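Local coordinates for Pyrsv_gp04 (PDB 2VXZ), which is of unknown function but probably acts in transcriptional regulation as a helix-turn-helix type protein of an archaeal virus, at residues S68-Q71 with Y72-L75; I80-V83 with E84-V87; F94-P97 with P98-H101; I105-P108 with Q109-K112; L134-I138 with Y139-Y143. All coordinates share one frame; numbering follows the deposited sequence.

Contact 1 of 5, residues S68-Q71 with Y72-L75; sequences SMDQ and YRQL
Asp70 and Arg73 meet across the first turns of helix 69-89, a helix start capped by a serine that illustrates how one short stretch can combine several kinds of bond. The charged interaction is an i to i+3 salt bridge: Asp70 OD1 lies 2.9 Å from Arg73 NH1, in the plane of the guanidinium at its edge, while the carboxylate itself is turned 73° against that plane. Arg73 runs extended from CG to NE, back toward the helix start, and Met69 O lies over one face of its guanidinium. A carboxylate so near the amino end of a helix would probably also be favoured by the helix dipole.

The backbone bonds are those of a regular helix, from Tyr72 N to Ser68 O through to Leu75 N and Gln71 O. Ser68 adds the cap: its OG sits between its own backbone N and carbonyl carbon (chi1 67°) and accepts from Gln71 N at 2.9 Å. Gln71 then reaches out of the helix, its NE2 bonded to Leu20 O and its OE1 to Leu67 N, with its chain against Cys24 and Cys66, which are joined by a disulfide.

Apolar packing fills another side. Met69, a selenomethionine, is bent at chi2 and chi3 and lies alongside Tyr72, both touching strand 55-59. This is a Met-aromatic contact of oblique type: SE stands 5.4 Å from the centroid of the Tyr72 ring, and CE of Met69 comes to 3.9 Å from CD2 of Tyr72.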
loop_
_atom_site.group_PDB
_atom_site.type_symbol
_atom_site.label_atom_id
_atom_site.label_comp_id
_atom_site.label_asym_id
_atom_site.label_seq_id
_atom_site.Cartn_x
_atom_site.Cartn_y
_atom_site.Cartn_z
ATOM N N SER A 68 -9.373 -5.515 -9.326
ATOM C CA SER A 68 -10.782 -5.386 -8.985
ATOM C C SER A 68 -10.914 -4.778 -7.601
ATOM O O SER A 68 -9.945 -4.749 -6.836
ATOM C CB SER A 68 -11.452 -6.756 -8.991
ATOM O OG SER A 68 -10.957 -7.568 -7.945
HETATM N N MSE A 69 -12.114 -4.305 -7.277
HETATM C CA MSE A 69 -12.382 -3.823 -5.935
HETATM C C MSE A 69 -12.382 -4.966 -4.934
HETATM O O MSE A 69 -11.998 -4.761 -3.801
HETATM C CB MSE A 69 -13.678 -3.007 -5.867
HETATM C CG MSE A 69 -13.550 -1.647 -6.547
HETATM SE SE MSE A 69 -12.107 -0.541 -5.827
HETATM C CE MSE A 69 -12.901 -0.139 -4.104
ATOM N N ASP A 70 -12.767 -6.170 -5.354
ATOM C CA ASP A 70 -12.580 -7.349 -4.501
ATOM C C ASP A 70 -11.115 -7.560 -4.134
ATOM O O ASP A 70 -10.809 -7.903 -2.995
ATOM C CB ASP A 70 -13.079 -8.617 -5.179
ATOM C CG ASP A 70 -14.564 -8.819 -5.019
ATOM O OD1 ASP A 70 -15.262 -7.925 -4.484
ATOM O OD2 ASP A 70 -15.031 -9.903 -5.417
ATOM N N GLN A 71 -10.213 -7.377 -5.099
ATOM C CA GLN A 71 -8.791 -7.561 -4.823
ATOM C C GLN A 71 -8.319 -6.494 -3.835
ATOM O O GLN A 71 -7.477 -6.767 -2.963
ATOM C CB GLN A 71 -7.946 -7.502 -6.098
ATOM C CG GLN A 71 -6.522 -7.987 -5.868
ATOM C CD GLN A 71 -5.603 -7.736 -7.048
ATOM O OE1 GLN A 71 -5.567 -6.636 -7.604
ATOM N NE2 GLN A 71 -4.848 -8.759 -7.428
ATOM N N TYR A 72 -8.856 -5.281 -3.985
ATOM C CA TYR A 72 -8.562 -4.193 -3.054
ATOM C C TYR A 72 -9.002 -4.560 -1.653
ATOM O O TYR A 72 -8.235 -4.407 -0.721
ATOM C CB TYR A 72 -9.207 -2.866 -3.482
ATOM C CG TYR A 72 -9.081 -1.780 -2.434
ATOM C CD1 TYR A 72 -7.866 -1.140 -2.222
ATOM C CD2 TYR A 72 -10.167 -1.412 -1.636
ATOM C CE1 TYR A 72 -7.731 -0.148 -1.261
ATOM C CE2 TYR A 72 -10.039 -0.413 -0.664
ATOM C CZ TYR A 72 -8.807 0.211 -0.488
ATOM O OH TYR A 72 -8.633 1.192 0.472
ATOM N N ARG A 73 -10.232 -5.043 -1.506
ATOM C CA ARG A 73 -10.741 -5.406 -0.188
ATOM C C ARG A 73 -9.912 -6.508 0.469
ATOM O O ARG A 73 -9.683 -6.467 1.674
ATOM C CB ARG A 73 -12.215 -5.797 -0.254
ATOM C CG ARG A 73 -13.107 -4.618 -0.582
ATOM C CD ARG A 73 -14.563 -5.012 -0.681
ATOM N NE ARG A 73 -15.314 -4.000 -1.432
ATOM C CZ ARG A 73 -15.681 -4.088 -2.709
ATOM N NH1 ARG A 73 -15.439 -5.172 -3.442
ATOM N NH2 ARG A 73 -16.343 -3.074 -3.251
ATOM N N GLN A 74 -9.445 -7.468 -0.323
ATOM C CA GLN A 74 -8.535 -8.502 0.177
ATOM C C GLN A 74 -7.226 -7.896 0.677
ATOM O O GLN A 74 -6.720 -8.305 1.720
ATOM C CB GLN A 74 -8.248 -9.545 -0.906
ATOM C CG GLN A 74 -9.430 -10.426 -1.179
ATOM C CD GLN A 74 -9.249 -11.341 -2.377
ATOM O OE1 GLN A 74 -8.421 -11.092 -3.262
ATOM N NE2 GLN A 74 -10.046 -12.410 -2.419
ATOM N N LEU A 75 -6.677 -6.935 -0.068
ATOM C CA LEU A 75 -5.448 -6.249 0.342
ATOM C C LEU A 75 -5.638 -5.523 1.674
ATOM O O LEU A 75 -4.826 -5.657 2.594
ATOM C CB LEU A 75 -5.001 -5.251 -0.727
ATOM C CG LEU A 75 -3.668 -4.550 -0.470
ATOM C CD1 LEU A 75 -2.515 -5.371 -1.014
ATOM C CD2 LEU A 75 -3.680 -3.160 -1.070
#

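Contact 2 of 5, residues I80-V83 with E84-V87; sequences IREV and ERLV
Val83 and Val87, one turn apart, touch only lightly, CG1 of Val83 lying 4.3 Å from CG2 of Val87; the tight packing is that of buried Val83 and Leu86 against neighbouring helices. Val83 touches Leu134, Ile138 and Leu100, and Leu86 touches Leu103 and Ile104, while Val87 meets Tyr139. Backbone bonds run behind them, Val87 N reaching Val83 O at 2.9 Å. Such a division of faces is the mark of an amphipathic helix, here the later part of helix 69-89, which is packed between helices 125-139, 97-106 and 108-115. Toward helix 108-115 the contact is charged. Arg85 bends at chi3 (60°) and comes alongside Glu82, where Arg85 NH2 donates to Glu82 OE1 at 2.9 Å. The oxygen lies in the guanidinium plane, yet the donor stands above the carboxylate plane, 36° out of it. Each partner has a second bond: NH2 of Arg85 also pairs with Asp107, and OE2 of Glu82 with Gln109. Glu84 lies alongside Ile80, its OE1 3.7 Å from Ile80 CG2 and its OE2 held by Arg156. The loose side belongs to Arg81, exposed to solvent and with its side chain directed away from 84-87.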
loop_
_atom_site.group_PDB
_atom_site.type_symbol
_atom_site.label_atom_id
_atom_site.label_comp_id
_atom_site.label_asym_id
_atom_site.label_seq_id
_atom_site.Cartn_x
_atom_site.Cartn_y
_atom_site.Cartn_z
ATOM N N ILE A 80 -4.699 -4.861 7.374
ATOM C CA ILE A 80 -5.290 -4.695 8.705
ATOM C C ILE A 80 -4.884 -5.821 9.647
ATOM O O ILE A 80 -4.485 -5.562 10.777
ATOM C CB ILE A 80 -6.818 -4.545 8.630
ATOM C CG1 ILE A 80 -7.172 -3.230 7.923
ATOM C CG2 ILE A 80 -7.417 -4.514 10.022
ATOM C CD1 ILE A 80 -8.645 -3.017 7.726
ATOM N N ARG A 81 -4.943 -7.062 9.176
ATOM C CA ARG A 81 -4.529 -8.207 9.990
ATOM C C ARG A 81 -3.070 -8.105 10.417
ATOM O O ARG A 81 -2.734 -8.445 11.555
ATOM C CB ARG A 81 -4.771 -9.527 9.255
ATOM C CG ARG A 81 -6.243 -9.877 9.082
ATOM C CD ARG A 81 -6.431 -11.315 8.645
ATOM N NE ARG A 81 -5.753 -11.594 7.381
ATOM C CZ ARG A 81 -6.281 -11.459 6.163
ATOM N NH1 ARG A 81 -7.534 -11.047 5.986
ATOM N NH2 ARG A 81 -5.535 -11.744 5.106
ATOM N N GLU A 82 -2.208 -7.643 9.509
ATOM C CA GLU A 82 -0.793 -7.486 9.818
ATOM C C GLU A 82 -0.577 -6.408 10.863
ATOM O O GLU A 82 0.153 -6.634 11.808
ATOM C CB GLU A 82 0.041 -7.184 8.574
ATOM C CG GLU A 82 0.192 -8.366 7.644
ATOM C CD GLU A 82 1.075 -9.456 8.215
ATOM O OE1 GLU A 82 2.271 -9.202 8.419
ATOM O OE2 GLU A 82 0.572 -10.560 8.486
ATOM N N VAL A 83 -1.209 -5.238 10.701
ATOM C CA VAL A 83 -1.100 -4.185 11.718
ATOM C C VAL A 83 -1.587 -4.714 13.074
ATOM O O VAL A 83 -0.921 -4.539 14.096
ATOM C CB VAL A 83 -1.869 -2.899 11.332
ATOM C CG1 VAL A 83 -1.867 -1.880 12.506
ATOM C CG2 VAL A 83 -1.275 -2.281 10.063
ATOM N N GLU A 84 -2.732 -5.379 13.087
ATOM C CA GLU A 84 -3.306 -5.837 14.350
ATOM C C GLU A 84 -2.472 -6.934 14.981
ATOM O O GLU A 84 -2.383 -7.005 16.212
ATOM C CB GLU A 84 -4.754 -6.284 14.156
ATOM C CG GLU A 84 -5.653 -5.123 13.755
ATOM C CD GLU A 84 -7.081 -5.374 14.073
ATOM O OE1 GLU A 84 -7.701 -6.190 13.360
ATOM O OE2 GLU A 84 -7.568 -4.763 15.057
ATOM N N ARG A 85 -1.835 -7.773 14.160
ATOM C CA ARG A 85 -0.901 -8.781 14.695
ATOM C C ARG A 85 0.297 -8.116 15.387
ATOM O O ARG A 85 0.705 -8.523 16.492
ATOM C CB ARG A 85 -0.412 -9.732 13.604
ATOM C CG ARG A 85 0.544 -10.803 14.131
ATOM C CD ARG A 85 0.957 -11.780 13.081
ATOM N NE ARG A 85 1.645 -11.116 11.990
ATOM C CZ ARG A 85 2.927 -10.749 11.998
ATOM N NH1 ARG A 85 3.711 -10.983 13.042
ATOM N NH2 ARG A 85 3.430 -10.150 10.936
ATOM N N LEU A 86 0.869 -7.112 14.733
ATOM C CA LEU A 86 2.003 -6.391 15.306
ATOM C C LEU A 86 1.605 -5.647 16.592
ATOM O O LEU A 86 2.387 -5.574 17.547
ATOM C CB LEU A 86 2.607 -5.427 14.286
ATOM C CG LEU A 86 3.209 -6.040 13.031
ATOM C CD1 LEU A 86 3.588 -4.933 12.016
ATOM C CD2 LEU A 86 4.392 -6.944 13.359
ATOM N N VAL A 87 0.398 -5.096 16.618
ATOM C CA VAL A 87 -0.107 -4.416 17.818
ATOM C C VAL A 87 -0.318 -5.400 18.976
ATOM O O VAL A 87 0.030 -5.113 20.133
ATOM C CB VAL A 87 -1.426 -3.670 17.512
ATOM C CG1 VAL A 87 -2.173 -3.340 18.799
ATOM C CG2 VAL A 87 -1.138 -2.412 16.699
#

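Contact 3 of 5, residues F94-P97 with P98-H101; sequences FISP and PRLH
The guanidinium of Arg99 takes Phe94 CE1 over one face, 3.8 Å above its plane and off toward its rim. The two flat groups are not stacked parallel: their planes are 41° apart, and the ring receives Arg99 NE obliquely. A bend at chi3 of Arg99 (66°) turns the guanidinium toward the strand residue, while nearer the backbone CG of Arg99 passes 3.4 Å from Ser96 OG.

Pro97 and Pro98 form the other heavily buried part, opening helix 97-106 right after the N-cap residue Ser96. Their rings lie side by side, and the peptide linkage between them brings CD of Pro97 to 3.4 Å from CD of Pro98. Proline is well suited to the first turn of a helix, where backbone nitrogens need no carbonyl partner, and the bonds begin only beyond the pair. Leu100 N reaches Ser96 O at 2.9 Å, and His101 N reaches Pro97 O at 2.8 Å. Ser96 OG also accepts from Arg99 N, though weakly at 3.3 Å, and its stronger partner is the carboxylate of Glu148.

On the inner side CD1 of Ile95 meets CD1 of Leu100 at 4.0 Å, linking short strand 94-95 to the helix it precedes; both touch Leu135.

The chemistry implies what is probably a restricted strand-to-helix turn: two prolines limit the backbone, the serine cap offers Arg99 N a weak acceptor, and apolar contact lines the inner side while the contact of Arg99 with Phe94 lies along the exposed one.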
loop_
_atom_site.group_PDB
_atom_site.type_symbol
_atom_site.label_atom_id
_atom_site.label_comp_id
_atom_site.label_asym_id
_atom_site.label_seq_id
_atom_site.Cartn_x
_atom_site.Cartn_y
_atom_site.Cartn_z
ATOM N N PHE A 94 -1.025 2.307 22.082
ATOM C CA PHE A 94 -1.056 3.409 21.130
ATOM C C PHE A 94 -0.102 3.088 19.999
ATOM O O PHE A 94 0.795 2.256 20.163
ATOM C CB PHE A 94 -0.650 4.728 21.798
ATOM C CG PHE A 94 0.782 4.755 22.258
ATOM C CD1 PHE A 94 1.780 5.253 21.441
ATOM C CD2 PHE A 94 1.132 4.243 23.497
ATOM C CE1 PHE A 94 3.101 5.264 21.857
ATOM C CE2 PHE A 94 2.442 4.237 23.919
ATOM C CZ PHE A 94 3.436 4.759 23.104
ATOM N N ILE A 95 -0.288 3.763 18.864
ATOM C CA ILE A 95 0.547 3.530 17.691
ATOM C C ILE A 95 0.587 4.792 16.823
ATOM O O ILE A 95 -0.362 5.574 16.790
ATOM C CB ILE A 95 0.050 2.298 16.889
ATOM C CG1 ILE A 95 1.088 1.871 15.844
ATOM C CG2 ILE A 95 -1.295 2.570 16.258
ATOM C CD1 ILE A 95 0.974 0.432 15.440
ATOM N N SER A 96 1.726 4.995 16.164
ATOM C CA SER A 96 1.973 6.132 15.302
ATOM C C SER A 96 2.574 5.605 13.988
ATOM O O SER A 96 3.068 4.489 13.943
ATOM C CB SER A 96 2.958 7.098 15.952
ATOM O OG SER A 96 4.258 6.515 16.109
ATOM N N PRO A 97 2.526 6.406 12.921
ATOM C CA PRO A 97 3.096 5.915 11.657
ATOM C C PRO A 97 4.574 5.495 11.731
ATOM O O PRO A 97 4.930 4.447 11.184
ATOM C CB PRO A 97 2.839 7.080 10.686
ATOM C CG PRO A 97 1.650 7.795 11.278
ATOM C CD PRO A 97 1.878 7.720 12.759
ATOM N N PRO A 98 5.438 6.287 12.405
ATOM C CA PRO A 98 6.831 5.854 12.502
ATOM C C PRO A 98 6.991 4.577 13.300
ATOM O O PRO A 98 7.795 3.729 12.950
ATOM C CB PRO A 98 7.506 7.021 13.230
ATOM C CG PRO A 98 6.628 8.171 13.008
ATOM C CD PRO A 98 5.261 7.626 13.006
ATOM N N ARG A 99 6.236 4.440 14.381
ATOM C CA ARG A 99 6.316 3.205 15.173
ATOM C C ARG A 99 5.852 1.983 14.378
ATOM O O ARG A 99 6.441 0.908 14.467
ATOM C CB ARG A 99 5.542 3.352 16.474
ATOM C CG ARG A 99 6.316 4.184 17.478
ATOM C CD ARG A 99 5.534 4.406 18.750
ATOM N NE ARG A 99 5.299 3.183 19.522
ATOM C CZ ARG A 99 5.932 2.842 20.646
ATOM N NH1 ARG A 99 6.898 3.599 21.163
ATOM N NH2 ARG A 99 5.595 1.716 21.262
ATOM N N LEU A 100 4.797 2.161 13.600
ATOM C CA LEU A 100 4.300 1.085 12.760
ATOM C C LEU A 100 5.319 0.754 11.688
ATOM O O LEU A 100 5.583 -0.411 11.426
ATOM C CB LEU A 100 2.957 1.455 12.142
ATOM C CG LEU A 100 2.373 0.421 11.181
ATOM C CD1 LEU A 100 2.154 -0.920 11.885
ATOM C CD2 LEU A 100 1.066 0.941 10.551
ATOM N N HIS A 101 5.895 1.779 11.056
ATOM C CA HIS A 101 6.949 1.519 10.079
ATOM C C HIS A 101 8.058 0.668 10.698
ATOM O O HIS A 101 8.511 -0.327 10.101
ATOM C CB HIS A 101 7.551 2.796 9.498
ATOM C CG HIS A 101 8.530 2.537 8.394
ATOM N ND1 HIS A 101 9.889 2.715 8.536
ATOM C CD2 HIS A 101 8.342 2.077 7.135
ATOM C CE1 HIS A 101 10.495 2.396 7.409
ATOM N NE2 HIS A 101 9.580 1.998 6.543
#

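Contact 4 of 5, residues I105-P108 with Q109-K112; sequences IKDP and QARK
The Arg111 guanidinium approaches Ile105, in the last turn of helix 97-106, by its edge: Ile105 O and a bridging water both lie there, close to its plane. The water donates to Ile105 O at 2.7 Å and accepts from Arg111 NH1 only weakly, at 3.3 Å. The extended arginine also brings its CD to 3.6 Å from Ile105 O, so CD and NH1 both lie near that carbonyl oxygen.

The second flat group, the Asp107 carboxylate, divides its oxygens. OD2 uses its anti lone pair to accept from Ala110 N, a short bond of 2.8 Å that is nearly straight at 169°. The torsion that allows this puts CG anti to the backbone N (chi1 179°) and swings the group forward over the start of the new helix. OD1 takes a water at 2.9 Å, and this same water accepts from Gln109 N at 3.1 Å, so a second early amide is served indirectly. OD2 is also bound by an arginine of helix 69-89, a charge that would probably help to hold it in place; the side chain of Ala110 touches that same helix.

Behind the carboxylate the ordinary helical bonds start, with Arg111 N on Asp107 O at 2.8 Å and Lys112 N on Pro108 O. Pro108 occupies the first position of the helix, where its missing N-H costs nothing.

An aspartate N-cap followed by proline is a classic helix start, here at the tight turn between helices 97-106 and 108-115.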
loop_
_atom_site.group_PDB
_atom_site.type_symbol
_atom_site.label_atom_id
_atom_site.label_comp_id
_atom_site.label_asym_id
_atom_site.label_seq_id
_atom_site.Cartn_x
_atom_site.Cartn_y
_atom_site.Cartn_z
ATOM N N ILE A 105 9.251 -3.102 9.360
ATOM C CA ILE A 105 10.546 -3.435 8.745
ATOM C C ILE A 105 11.372 -4.413 9.582
ATOM O O ILE A 105 12.233 -5.117 9.030
ATOM C CB ILE A 105 11.392 -2.184 8.361
ATOM C CG1 ILE A 105 11.752 -1.357 9.593
ATOM C CG2 ILE A 105 10.684 -1.376 7.271
ATOM C CD1 ILE A 105 12.594 -0.134 9.289
ATOM N N LYS A 106 11.099 -4.474 10.886
ATOM C CA LYS A 106 11.756 -5.417 11.806
ATOM C C LYS A 106 11.120 -6.816 11.854
ATOM O O LYS A 106 11.714 -7.744 12.414
ATOM C CB LYS A 106 11.786 -4.844 13.229
ATOM C CG LYS A 106 12.839 -3.773 13.453
ATOM C CD LYS A 106 13.550 -3.931 14.814
ATOM C CE LYS A 106 14.554 -5.123 14.868
ATOM N NZ LYS A 106 15.887 -4.952 14.163
ATOM N N ASP A 107 9.917 -6.969 11.313
ATOM C CA ASP A 107 9.239 -8.256 11.304
ATOM C C ASP A 107 9.271 -8.846 9.898
ATOM O O ASP A 107 8.701 -8.269 8.972
ATOM C CB ASP A 107 7.798 -8.103 11.773
ATOM C CG ASP A 107 7.045 -9.415 11.753
ATOM O OD1 ASP A 107 7.208 -10.208 12.692
ATOM O OD2 ASP A 107 6.301 -9.675 10.796
ATOM N N PRO A 108 9.979 -9.975 9.712
ATOM C CA PRO A 108 10.117 -10.518 8.362
ATOM C C PRO A 108 8.813 -10.719 7.588
ATOM O O PRO A 108 8.767 -10.399 6.405
ATOM C CB PRO A 108 10.812 -11.848 8.607
ATOM C CG PRO A 108 11.632 -11.598 9.840
ATOM C CD PRO A 108 10.748 -10.774 10.687
ATOM N N GLN A 109 7.784 -11.243 8.247
ATOM C CA GLN A 109 6.516 -11.525 7.570
ATOM C C GLN A 109 5.859 -10.222 7.124
ATOM O O GLN A 109 5.489 -10.075 5.946
ATOM C CB GLN A 109 5.562 -12.336 8.459
ATOM C CG GLN A 109 4.157 -12.456 7.866
ATOM C CD GLN A 109 3.247 -13.350 8.668
ATOM O OE1 GLN A 109 3.575 -14.508 8.941
ATOM N NE2 GLN A 109 2.074 -12.833 9.022
ATOM N N ALA A 110 5.737 -9.274 8.053
ATOM C CA ALA A 110 5.153 -7.958 7.728
ATOM C C ALA A 110 5.962 -7.245 6.653
ATOM O O ALA A 110 5.397 -6.665 5.723
ATOM C CB ALA A 110 5.027 -7.073 8.995
ATOM N N ARG A 111 7.285 -7.291 6.757
ATOM C CA ARG A 111 8.125 -6.619 5.773
ATOM C C ARG A 111 7.921 -7.190 4.369
ATOM O O ARG A 111 7.791 -6.434 3.404
ATOM C CB ARG A 111 9.610 -6.712 6.155
ATOM C CG ARG A 111 10.491 -5.777 5.331
ATOM C CD ARG A 111 11.976 -5.981 5.573
ATOM N NE ARG A 111 12.727 -5.197 4.587
ATOM C CZ ARG A 111 13.652 -4.272 4.849
ATOM N NH1 ARG A 111 14.059 -4.005 6.091
ATOM N NH2 ARG A 111 14.211 -3.623 3.832
ATOM N N LYS A 112 7.922 -8.513 4.260
ATOM C CA LYS A 112 7.675 -9.197 2.987
ATOM C C LYS A 112 6.319 -8.810 2.405
ATOM O O LYS A 112 6.215 -8.519 1.219
ATOM C CB LYS A 112 7.747 -10.715 3.156
ATOM C CG LYS A 112 7.530 -11.499 1.864
ATOM C CD LYS A 112 7.609 -12.991 2.091
ATOM C CE LYS A 112 6.965 -13.788 0.947
ATOM N NZ LYS A 112 7.761 -13.718 -0.303
HETATM O O HOH W 1 14.823 -4.424 9.266
HETATM O O HOH W 2 7.753 -12.603 11.074
#

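Contact 5 of 5, residues L134-I138 with Y139-Y143; sequences LLKMI and YGEPY
Leu135 O, near the end of helix 125-139, takes Tyr139 N at 2.9 Å, nearly along the C=O axis, and a weak share of Ile138 N, which also bonds Leu134 O. The next carbonyl is served less well: Gly140 N reaches Lys136 O at 2.9 Å but from 42° above the carbonyl plane, with an N-H...acceptor angle of only 131°. The chain is leaving the helix here, since Gly140 has the positive phi of a glycine that ends a helix.

Tyr139 closes the helix with its ring laid against its neighbours. CG2 of Ile138 sits over the centre of one face, 3.5 Å from the ring centroid, a CH-pi contact close to the normal. CD2 of Leu135 comes instead to the edge, in the ring plane and 3.8 Å from CE2 of Tyr139.

On the outer side Lys136 reaches past the glycine to the loop. Its chain, bent at chi3, bears on CD of Pro142 with CE at 3.6 Å, and its NZ forms a longish salt bridge with Glu141 OE1 at 3.4 Å. That oxygen lies nearer Lys136 CE, at 3.1 Å, than NZ, so the charge pair is not well directed. Lysine and glutamate cross at an angle, the acid itself folded back by a bend at chi2.

The helix end lies between helix 69-89, which Ile138 and Tyr139 touch, and strand 151-152, where Leu135, Lys136 and Pro142 meet Tyr151; Ile138 also bonds through its backbone to Lys157.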
loop_
_atom_site.group_PDB
_atom_site.type_symbol
_atom_site.label_atom_id
_atom_site.label_comp_id
_atom_site.label_asym_id
_atom_site.label_seq_id
_atom_site.Cartn_x
_atom_site.Cartn_y
_atom_site.Cartn_z
ATOM N N LEU A 134 -3.612 4.098 6.703
ATOM C CA LEU A 134 -3.973 2.758 7.163
ATOM C C LEU A 134 -4.385 2.799 8.631
ATOM O O LEU A 134 -5.397 2.196 9.032
ATOM C CB LEU A 134 -2.789 1.798 6.958
ATOM C CG LEU A 134 -2.969 0.314 7.321
ATOM C CD1 LEU A 134 -4.193 -0.311 6.636
ATOM C CD2 LEU A 134 -1.703 -0.494 7.004
ATOM N N LEU A 135 -3.600 3.490 9.449
ATOM C CA LEU A 135 -3.914 3.562 10.878
ATOM C C LEU A 135 -5.254 4.257 11.102
ATOM O O LEU A 135 -6.050 3.855 11.955
ATOM C CB LEU A 135 -2.805 4.260 11.669
ATOM C CG LEU A 135 -1.515 3.484 11.877
ATOM C CD1 LEU A 135 -0.439 4.356 12.492
ATOM C CD2 LEU A 135 -1.727 2.247 12.742
ATOM N N LYS A 136 -5.519 5.294 10.335
ATOM C CA LYS A 136 -6.773 6.026 10.488
ATOM C C LYS A 136 -7.971 5.156 10.096
ATOM O O LYS A 136 -9.070 5.276 10.668
ATOM C CB LYS A 136 -6.702 7.298 9.648
ATOM C CG LYS A 136 -7.521 8.446 10.137
ATOM C CD LYS A 136 -7.160 9.689 9.342
ATOM C CE LYS A 136 -6.866 10.857 10.254
ATOM N NZ LYS A 136 -6.642 12.115 9.480
HETATM N N MSE A 137 -7.773 4.278 9.113
HETATM C CA MSE A 137 -8.830 3.347 8.691
HETATM C C MSE A 137 -9.174 2.336 9.778
HETATM O O MSE A 137 -10.324 1.914 9.892
HETATM C CB MSE A 137 -8.426 2.587 7.437
HETATM C CG MSE A 137 -8.392 3.448 6.221
HETATM SE SE MSE A 137 -7.763 2.413 4.696
HETATM C CE MSE A 137 -8.568 0.748 5.122
ATOM N N ILE A 138 -8.170 1.956 10.572
ATOM C CA ILE A 138 -8.326 0.942 11.600
ATOM C C ILE A 138 -8.847 1.517 12.928
ATOM O O ILE A 138 -9.727 0.920 13.566
ATOM C CB ILE A 138 -7.000 0.201 11.862
ATOM C CG1 ILE A 138 -6.478 -0.465 10.584
ATOM C CG2 ILE A 138 -7.184 -0.828 12.969
ATOM C CD1 ILE A 138 -5.046 -0.955 10.681
ATOM N N TYR A 139 -8.296 2.663 13.331
ATOM C CA TYR A 139 -8.460 3.209 14.685
ATOM C C TYR A 139 -9.227 4.535 14.712
ATOM O O TYR A 139 -9.486 5.086 15.793
ATOM C CB TYR A 139 -7.071 3.383 15.355
ATOM C CG TYR A 139 -6.301 2.075 15.476
ATOM C CD1 TYR A 139 -6.736 1.074 16.332
ATOM C CD2 TYR A 139 -5.164 1.833 14.715
ATOM C CE1 TYR A 139 -6.053 -0.125 16.436
ATOM C CE2 TYR A 139 -4.483 0.625 14.806
ATOM C CZ TYR A 139 -4.935 -0.349 15.664
ATOM O OH TYR A 139 -4.292 -1.570 15.757
ATOM N N GLY A 140 -9.594 5.061 13.548
ATOM C CA GLY A 140 -10.286 6.346 13.479
ATOM C C GLY A 140 -9.334 7.515 13.645
ATOM O O GLY A 140 -8.117 7.344 13.598
ATOM N N GLU A 141 -9.893 8.703 13.862
ATOM C CA GLU A 141 -9.083 9.916 13.960
ATOM C C GLU A 141 -8.123 9.848 15.137
ATOM O O GLU A 141 -8.480 9.353 16.202
ATOM C CB GLU A 141 -9.962 11.147 14.105
ATOM C CG GLU A 141 -10.873 11.392 12.936
ATOM C CD GLU A 141 -10.127 11.702 11.675
ATOM O OE1 GLU A 141 -9.130 12.453 11.737
ATOM O OE2 GLU A 141 -10.527 11.187 10.617
ATOM N N PRO A 142 -6.904 10.362 14.954
ATOM C CA PRO A 142 -5.901 10.226 16.002
ATOM C C PRO A 142 -6.173 11.063 17.247
ATOM O O PRO A 142 -6.840 12.102 17.176
ATOM C CB PRO A 142 -4.622 10.720 15.326
ATOM C CG PRO A 142 -5.072 11.644 14.294
ATOM C CD PRO A 142 -6.377 11.094 13.787
ATOM N N TYR A 143 -5.648 10.589 18.375
ATOM C CA TYR A 143 -5.707 11.320 19.636
ATOM C C TYR A 143 -4.751 12.526 19.630
ATOM O O TYR A 143 -5.117 13.618 20.080
ATOM C CB TYR A 143 -5.366 10.368 20.777
ATOM C CG TYR A 143 -5.379 10.992 22.139
ATOM C CD1 TYR A 143 -6.515 11.646 22.618
ATOM C CD2 TYR A 143 -4.273 10.886 22.975
ATOM C CE1 TYR A 143 -6.524 12.216 23.879
ATOM C CE2 TYR A 143 -4.272 11.445 24.229
ATOM C CZ TYR A 143 -5.397 12.109 24.686
ATOM O OH TYR A 143 -5.408 12.664 25.952
#

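How the contacts relate
All five contacts are local, yet they differ with their place. Contacts 1 and 2 share helix 69-89, whose first part faces the hairpin strands and whose later part lies among other helices. Contact 3 is the buried one, and contacts 1 and 4 lie at the surface, while contacts 2 and 5 are intermediate. Contacts 2, 3 and 5 meet in one hydrophobic cluster, where Val83 and Val87 touch Leu100, Ile95, Ile138 and Tyr139. Contact 4 joins contact 2 by charge instead, through Arg85 with Asp107. Contacts 1, 3 and 4 each contain a helix N-cap (Ser68, Ser96, Asp107); contact 5 contains the C-terminal end of helix 125-139.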